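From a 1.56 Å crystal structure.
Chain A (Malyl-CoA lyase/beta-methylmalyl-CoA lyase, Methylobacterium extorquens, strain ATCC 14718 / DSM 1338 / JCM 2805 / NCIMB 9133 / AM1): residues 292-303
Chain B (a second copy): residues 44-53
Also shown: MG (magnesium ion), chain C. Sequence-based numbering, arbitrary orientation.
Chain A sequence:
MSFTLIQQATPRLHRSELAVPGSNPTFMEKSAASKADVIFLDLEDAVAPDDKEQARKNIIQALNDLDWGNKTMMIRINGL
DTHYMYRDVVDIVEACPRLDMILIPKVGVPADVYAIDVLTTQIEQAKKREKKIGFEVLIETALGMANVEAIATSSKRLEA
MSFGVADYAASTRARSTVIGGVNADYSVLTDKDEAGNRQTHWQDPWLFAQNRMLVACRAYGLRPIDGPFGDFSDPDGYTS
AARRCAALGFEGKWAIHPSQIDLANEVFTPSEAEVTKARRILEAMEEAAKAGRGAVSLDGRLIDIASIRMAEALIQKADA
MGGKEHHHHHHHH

Chain A 292-303: GRGAVSLDGRLI
Chain B 44-53: EDAVAPDDKE

A β-hairpin of chain A packs against a loop of chain B through a proline-centred apolar patch, one salt bridge and bridging waters, burying 415 Å² in all.

The hairpin pairs strand segments that include A:Ser297-A:Leu298 and A:Arg301-A:Leu302, joined by a type I' turn from A:Leu298 to A:Arg301. Its rungs are A:Leu298 N to A:Arg301 O (2.9 Å), A:Arg301 N to A:Leu298 O (3.0 Å) and A:Ile303 N to A:Val296 O (2.9 Å). A:Gly300 (phi/psi 81/12) suits the turn because a CB would jam against the preceding carbonyl. A:Gly300 CA lies 4.7 Å from B:Ala48 CA, and A:Gly300 O reaches B:Ala48 CA at 3.2 Å.

In chain B, a type I turn (B:Glu44 to B:Val47; B:Val47 N to B:Glu44 O, 2.9 Å) precedes B:Pro49 and a chain that is helical at B:Lys52 and B:Glu53 and stays so later on. B:Pro49, at -47/-48 with C-gamma exo pucker, loses 82 Å², the most of any residue here. B:Pro49 CG meets A:Leu302 CB at 3.9 Å, B:Pro49 CB meets A:Ala295 CB at 4.3 Å, and B:Pro49 CD approaches A:Ser297 OG at 3.8 Å. A:Leu302 (t, chi2 153°) also brings CD1 to 4.1 Å from B:Lys52 CE, a methylene contact that leaves B:Lys52 NZ to bond B:Val47 O at 2.8 Å.

A:Arg301 starts away from chain B, but an extended chain (chi1-chi3 all t) carries NH2 to B:Asp45 OD1 at 3.0 Å, near the guanidinium plane; the 149° angle makes this salt-bridge hydrogen bond weak. B:Asp45 (m, chi2 -28°) meanwhile binds magnesium through OD2 at 2.1 Å, so its two carboxylate oxygens serve different partners.

Water 2 accepts from A:Leu302 N (2.9 Å) and lies 2.8 Å from B:Val47 O. Water 3 donates to A:Leu302 O (3.3 Å) and B:Asp45 OD1 (2.8 Å).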

# COMPACT_ATOMS: atom_id res chain seq x y z
N GLY A 292 -30.54 28.66 -13.47
CA GLY A 292 -30.22 27.44 -14.24
C GLY A 292 -28.75 27.17 -14.52
O GLY A 292 -28.44 26.54 -15.50
N ARG A 293 -27.85 27.54 -13.61
CA ARG A 293 -26.41 27.59 -13.85
C ARG A 293 -25.80 26.56 -12.95
O ARG A 293 -26.14 26.51 -11.77
CB ARG A 293 -25.86 28.97 -13.47
CG ARG A 293 -25.75 30.03 -14.59
CD ARG A 293 -24.84 31.17 -14.09
NE ARG A 293 -25.26 31.74 -12.79
CZ ARG A 293 -24.55 31.82 -11.63
NH1 ARG A 293 -23.26 31.37 -11.49
NH2 ARG A 293 -25.12 32.40 -10.59
N GLY A 294 -24.88 25.75 -13.46
CA GLY A 294 -24.26 24.71 -12.63
C GLY A 294 -23.20 25.29 -11.68
O GLY A 294 -23.00 24.79 -10.54
N ALA A 295 -22.48 26.31 -12.14
CA ALA A 295 -21.43 26.95 -11.30
C ALA A 295 -22.01 28.10 -10.38
O ALA A 295 -22.70 28.99 -10.81
CB ALA A 295 -20.32 27.52 -12.15
N VAL A 296 -21.65 28.02 -9.13
CA VAL A 296 -21.97 29.00 -8.11
C VAL A 296 -20.87 30.07 -8.10
O VAL A 296 -19.68 29.77 -8.12
CB VAL A 296 -22.06 28.28 -6.76
CG1 VAL A 296 -22.26 29.25 -5.62
CG2 VAL A 296 -23.13 27.19 -6.79
N SER A 297 -21.27 31.34 -8.06
CA SER A 297 -20.39 32.48 -8.08
C SER A 297 -20.73 33.37 -6.86
O SER A 297 -21.92 33.63 -6.57
CB SER A 297 -20.74 33.29 -9.38
OG SER A 297 -19.86 34.27 -9.53
N LEU A 298 -19.73 33.88 -6.19
CA LEU A 298 -19.87 34.88 -5.14
C LEU A 298 -18.78 35.91 -5.30
O LEU A 298 -17.61 35.59 -5.32
CB LEU A 298 -19.73 34.24 -3.77
CG LEU A 298 -19.90 35.19 -2.57
CD1 LEU A 298 -21.30 35.75 -2.53
CD2 LEU A 298 -19.63 34.48 -1.28
N ASP A 299 -19.18 37.18 -5.42
CA ASP A 299 -18.24 38.29 -5.57
C ASP A 299 -17.22 38.02 -6.68
O ASP A 299 -16.05 38.32 -6.57
CB ASP A 299 -17.57 38.62 -4.24
CG ASP A 299 -18.56 38.92 -3.13
OD1 ASP A 299 -19.64 39.46 -3.38
OD2 ASP A 299 -18.27 38.57 -1.98
N GLY A 300 -17.70 37.43 -7.77
CA GLY A 300 -16.84 37.21 -8.93
C GLY A 300 -15.91 35.99 -8.88
O GLY A 300 -15.02 35.86 -9.73
N ARG A 301 -16.14 35.11 -7.91
CA ARG A 301 -15.33 33.93 -7.72
C ARG A 301 -16.21 32.69 -7.76
O ARG A 301 -17.24 32.61 -7.10
CB ARG A 301 -14.60 33.98 -6.39
CG ARG A 301 -13.57 32.89 -6.30
CD ARG A 301 -12.67 33.11 -5.11
NE ARG A 301 -11.74 31.98 -5.05
CZ ARG A 301 -10.97 31.70 -4.02
NH1 ARG A 301 -10.99 32.51 -2.93
NH2 ARG A 301 -10.22 30.62 -4.06
N LEU A 302 -15.74 31.67 -8.47
CA LEU A 302 -16.38 30.36 -8.46
C LEU A 302 -16.27 29.75 -7.07
O LEU A 302 -15.16 29.77 -6.51
CB LEU A 302 -15.75 29.43 -9.51
CG LEU A 302 -16.38 28.05 -9.63
CD1 LEU A 302 -16.20 27.46 -11.02
CD2 LEU A 302 -15.68 27.09 -8.73
N ILE A 303 -17.37 29.25 -6.53
CA ILE A 303 -17.38 28.59 -5.25
C ILE A 303 -17.57 27.11 -5.52
O ILE A 303 -18.62 26.69 -5.97
CB ILE A 303 -18.49 29.10 -4.31
CG1 ILE A 303 -18.49 30.63 -4.19
CG2 ILE A 303 -18.33 28.45 -2.94
CD1 ILE A 303 -17.21 31.25 -3.67
N GLU B 44 -8.69 30.17 -13.66
CA GLU B 44 -9.31 29.59 -12.45
C GLU B 44 -9.71 30.69 -11.46
O GLU B 44 -10.57 31.53 -11.78
CB GLU B 44 -8.41 28.44 -11.90
CG GLU B 44 -9.08 27.53 -10.84
CD GLU B 44 -8.48 27.52 -9.46
OE1 GLU B 44 -7.59 28.38 -9.20
OE2 GLU B 44 -8.95 26.67 -8.62
N ASP B 45 -9.10 30.72 -10.27
CA ASP B 45 -9.63 31.51 -9.15
C ASP B 45 -9.96 33.01 -9.52
O ASP B 45 -10.98 33.56 -9.09
CB ASP B 45 -8.65 31.56 -7.98
CG ASP B 45 -8.68 30.36 -7.06
OD1 ASP B 45 -9.76 29.72 -6.92
OD2 ASP B 45 -7.57 30.06 -6.43
N ALA B 46 -9.06 33.69 -10.25
CA ALA B 46 -9.27 35.11 -10.52
C ALA B 46 -10.27 35.42 -11.58
O ALA B 46 -10.52 36.59 -11.83
CB ALA B 46 -7.92 35.79 -10.85
N VAL B 47 -10.85 34.41 -12.23
CA VAL B 47 -11.75 34.65 -13.35
C VAL B 47 -13.16 34.17 -12.99
O VAL B 47 -13.36 33.01 -12.64
CB VAL B 47 -11.26 33.96 -14.62
CG1 VAL B 47 -12.21 34.23 -15.79
CG2 VAL B 47 -9.84 34.36 -15.01
N ALA B 48 -14.12 35.08 -13.07
CA ALA B 48 -15.50 34.73 -12.71
C ALA B 48 -16.01 33.70 -13.70
O ALA B 48 -15.63 33.74 -14.84
CB ALA B 48 -16.41 35.94 -12.74
N PRO B 49 -16.93 32.82 -13.27
CA PRO B 49 -17.52 31.84 -14.19
C PRO B 49 -17.99 32.42 -15.52
O PRO B 49 -17.64 31.88 -16.56
CB PRO B 49 -18.72 31.32 -13.39
CG PRO B 49 -18.12 31.26 -11.97
CD PRO B 49 -17.37 32.58 -11.89
N ASP B 50 -18.73 33.52 -15.50
CA ASP B 50 -19.23 34.06 -16.74
C ASP B 50 -18.17 34.61 -17.66
O ASP B 50 -18.45 34.85 -18.81
CB ASP B 50 -20.22 35.20 -16.44
CG ASP B 50 -21.54 34.71 -15.93
OD1 ASP B 50 -21.88 33.53 -16.07
OD2 ASP B 50 -22.26 35.55 -15.38
N ASP B 51 -16.94 34.78 -17.17
CA ASP B 51 -15.81 35.27 -17.96
C ASP B 51 -14.84 34.20 -18.42
O ASP B 51 -13.88 34.51 -19.16
CB ASP B 51 -15.02 36.33 -17.14
CG ASP B 51 -15.80 37.60 -16.85
OD1 ASP B 51 -16.64 37.97 -17.67
OD2 ASP B 51 -15.54 38.29 -15.84
N LYS B 52 -15.05 32.93 -17.99
CA LYS B 52 -14.07 31.87 -18.26
C LYS B 52 -13.91 31.54 -19.73
O LYS B 52 -12.78 31.33 -20.21
CB LYS B 52 -14.35 30.68 -17.40
CG LYS B 52 -13.99 30.88 -15.92
CD LYS B 52 -14.27 29.64 -15.12
CE LYS B 52 -14.11 29.81 -13.62
NZ LYS B 52 -12.78 30.28 -13.20
N GLU B 53 -15.03 31.56 -20.48
CA GLU B 53 -14.96 31.18 -21.90
C GLU B 53 -14.14 32.24 -22.66
O GLU B 53 -13.28 31.91 -23.50
CB GLU B 53 -16.39 31.05 -22.46
CG GLU B 53 -16.35 30.83 -23.94
CD GLU B 53 -17.68 30.54 -24.57
OE1 GLU B 53 -17.71 29.79 -25.56
OE2 GLU B 53 -18.68 31.06 -24.09
MG MG C . -6.88 28.39 -5.37
O HOH W 1 -19.91 34.80 -12.93
O HOH W 2 -13.32 32.15 -9.96
O HOH W 3 -12.30 28.91 -7.90
O HOH W 4 -8.65 27.37 -5.94
O HOH W 5 -6.04 27.81 -7.16
O HOH W 6 -5.19 29.51 -4.95